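Local coordinates for protein KauB (Pseudomonas aeruginosa PAO1, PDB 6B4R) that probably oxidises aminoaldehydes and other aldehydes to their carboxylic acids with NAD(P)+, as a member of the aldehyde dehydrogenase family, at residues S313-F318 and I387-T392. Residues are numbered along the deposited sequence; the frame is centred on the assembly and turned at random.
Sequences SIKDKF and IFDGVT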
loop_
_atom_site.group_PDB
_atom_site.type_symbol
_atom_site.label_atom_id
_atom_site.label_comp_id
_atom_site.label_asym_id
_atom_site.label_seq_id
_atom_site.Cartn_x
_atom_site.Cartn_y
_atom_site.Cartn_z
ATOM N N SER A 313 14.037 40.064 -12.845
ATOM C CA SER A 313 13.962 40.409 -14.262
ATOM C C SER A 313 12.541 40.690 -14.766
ATOM O O SER A 313 12.369 41.282 -15.832
ATOM C CB SER A 313 14.627 39.328 -15.120
ATOM O OG SER A 313 14.013 38.065 -14.930
ATOM N N ILE A 314 11.528 40.266 -14.011
ATOM C CA ILE A 314 10.139 40.505 -14.408
ATOM C C ILE A 314 9.337 41.260 -13.357
ATOM O O ILE A 314 8.116 41.338 -13.452
ATOM C CB ILE A 314 9.384 39.198 -14.704
ATOM C CG1 ILE A 314 9.364 38.311 -13.457
ATOM C CG2 ILE A 314 9.996 38.483 -15.899
ATOM C CD1 ILE A 314 8.316 37.224 -13.492
ATOM N N LYS A 315 10.020 41.816 -12.364
ATOM C CA LYS A 315 9.342 42.490 -11.261
ATOM C C LYS A 315 8.571 43.728 -11.719
ATOM O O LYS A 315 7.465 43.990 -11.247
ATOM C CB LYS A 315 10.348 42.858 -10.166
ATOM C CG LYS A 315 9.719 43.317 -8.858
ATOM C CD LYS A 315 9.614 44.830 -8.780
ATOM C CE LYS A 315 8.959 45.267 -7.480
ATOM N NZ LYS A 315 8.901 46.753 -7.364
ATOM N N ASP A 316 9.156 44.483 -12.642
ATOM C CA ASP A 316 8.560 45.739 -13.085
ATOM C C ASP A 316 7.329 45.535 -13.962
ATOM O O ASP A 316 6.533 46.456 -14.148
ATOM C CB ASP A 316 9.597 46.600 -13.815
ATOM C CG ASP A 316 10.713 47.068 -12.900
ATOM O OD1 ASP A 316 10.493 47.120 -11.670
ATOM O OD2 ASP A 316 11.809 47.387 -13.409
ATOM N N LYS A 317 7.168 44.328 -14.495
ATOM C CA LYS A 317 6.038 44.036 -15.371
ATOM C C LYS A 317 5.009 43.130 -14.700
ATOM O O LYS A 317 3.855 43.072 -15.125
ATOM C CB LYS A 317 6.527 43.418 -16.683
ATOM C CG LYS A 317 7.397 42.188 -16.504
ATOM C CD LYS A 317 8.368 42.020 -17.663
ATOM C CE LYS A 317 9.361 43.173 -17.719
ATOM N NZ LYS A 317 10.072 43.358 -16.419
ATOM N N PHE A 318 5.426 42.437 -13.644
ATOM C CA PHE A 318 4.544 41.516 -12.936
ATOM C C PHE A 318 3.760 42.222 -11.834
ATOM O O PHE A 318 2.575 41.947 -11.635
ATOM C CB PHE A 318 5.341 40.346 -12.355
ATOM C CG PHE A 318 4.497 39.324 -11.649
ATOM C CD1 PHE A 318 3.671 38.474 -12.365
ATOM C CD2 PHE A 318 4.537 39.208 -10.270
ATOM C CE1 PHE A 318 2.895 37.531 -11.719
ATOM C CE2 PHE A 318 3.763 38.265 -9.617
ATOM C CZ PHE A 318 2.942 37.425 -10.342
ATOM N N ILE A 387 -0.998 45.689 -0.283
ATOM C CA ILE A 387 0.272 45.224 -0.830
ATOM C C ILE A 387 1.423 46.153 -0.451
ATOM O O ILE A 387 1.362 47.359 -0.692
ATOM C CB ILE A 387 0.233 45.120 -2.367
ATOM C CG1 ILE A 387 -0.911 44.216 -2.823
ATOM C CG2 ILE A 387 1.563 44.604 -2.901
ATOM C CD1 ILE A 387 -1.016 44.093 -4.325
ATOM N N PHE A 388 2.469 45.583 0.139
ATOM C CA PHE A 388 3.698 46.321 0.411
ATOM C C PHE A 388 4.797 45.896 -0.553
ATOM O O PHE A 388 5.093 44.709 -0.684
ATOM C CB PHE A 388 4.170 46.095 1.848
ATOM C CG PHE A 388 3.554 47.034 2.845
ATOM C CD1 PHE A 388 4.027 48.331 2.974
ATOM C CD2 PHE A 388 2.516 46.619 3.662
ATOM C CE1 PHE A 388 3.469 49.200 3.893
ATOM C CE2 PHE A 388 1.953 47.484 4.585
ATOM C CZ PHE A 388 2.431 48.776 4.701
ATOM N N ASP A 389 5.401 46.870 -1.223
ATOM C CA ASP A 389 6.499 46.600 -2.144
ATOM C C ASP A 389 7.844 46.883 -1.474
ATOM O O ASP A 389 7.906 47.579 -0.460
ATOM C CB ASP A 389 6.343 47.444 -3.412
ATOM C CG ASP A 389 7.350 47.075 -4.486
ATOM O OD1 ASP A 389 7.903 45.957 -4.418
ATOM O OD2 ASP A 389 7.586 47.899 -5.395
ATOM N N GLY A 390 8.916 46.337 -2.040
ATOM C CA GLY A 390 10.257 46.580 -1.537
ATOM C C GLY A 390 10.474 45.985 -0.160
ATOM O O GLY A 390 11.110 46.591 0.704
ATOM N N VAL A 391 9.933 44.790 0.046
ATOM C CA VAL A 391 10.042 44.111 1.327
ATOM C C VAL A 391 11.225 43.151 1.309
ATOM O O VAL A 391 11.484 42.495 0.301
ATOM C CB VAL A 391 8.747 43.327 1.646
ATOM C CG1 VAL A 391 8.806 42.729 3.042
ATOM C CG2 VAL A 391 7.532 44.230 1.507
ATOM N N THR A 392 11.952 43.085 2.420
ATOM C CA THR A 392 12.997 42.085 2.585
ATOM C C THR A 392 12.507 41.019 3.553
ATOM O O THR A 392 11.616 41.272 4.365
ATOM C CB THR A 392 14.304 42.698 3.117
ATOM O OG1 THR A 392 14.094 43.203 4.442
ATOM C CG2 THR A 392 14.772 43.826 2.211
#
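K315 and D389 reach for each other from opposite directions and join in a salt bridge, the one contact between residues 313-318, which open helix 315-326, and residues 387-392, where D389 belongs to strand 382-389. NZ of K315 gives a hydrogen bond of 2.6 Å to OD2 of D389, taken on the syn lone pair, the side that faces the other carboxylate oxygen. The backbones stay well apart, with 10.4 Å between CA of K315 and CA of D389, a span that suits a long lysine. Its chain bends at chi2, and the last two torsions are extended, which carries the ammonium group across.

The second oxygen is also used from within its own segment: N of G390 donates to OD1 of D389 over 2.6 Å in a bent bond (N-H...acceptor angle 132°), from above the carboxylate plane. OD2 thus takes the ammonium bond, with NZ of K315 also 3.2 Å from OD1 of D389, and OD1 takes the amide. Aspartate suits the place because its short chain, CG anti to the backbone N (chi1 -172°), presents the carboxylate to K315 while keeping it near N of G390. Glycine is suited to the next position because the backbone turns there with positive phi. E411, on the neighbouring strand 406-412, forms a weak, long ion pair with the same NZ, and D389 also packs on V409 of that strand.

On the helix side, I314 occupies the N-cap position, its O accepting from N of F318. The buried aspartate is therefore balanced by a lysine and a backbone N-H, which would probably favour its ionised form; these two segments meet through charge, with no apolar contact between them.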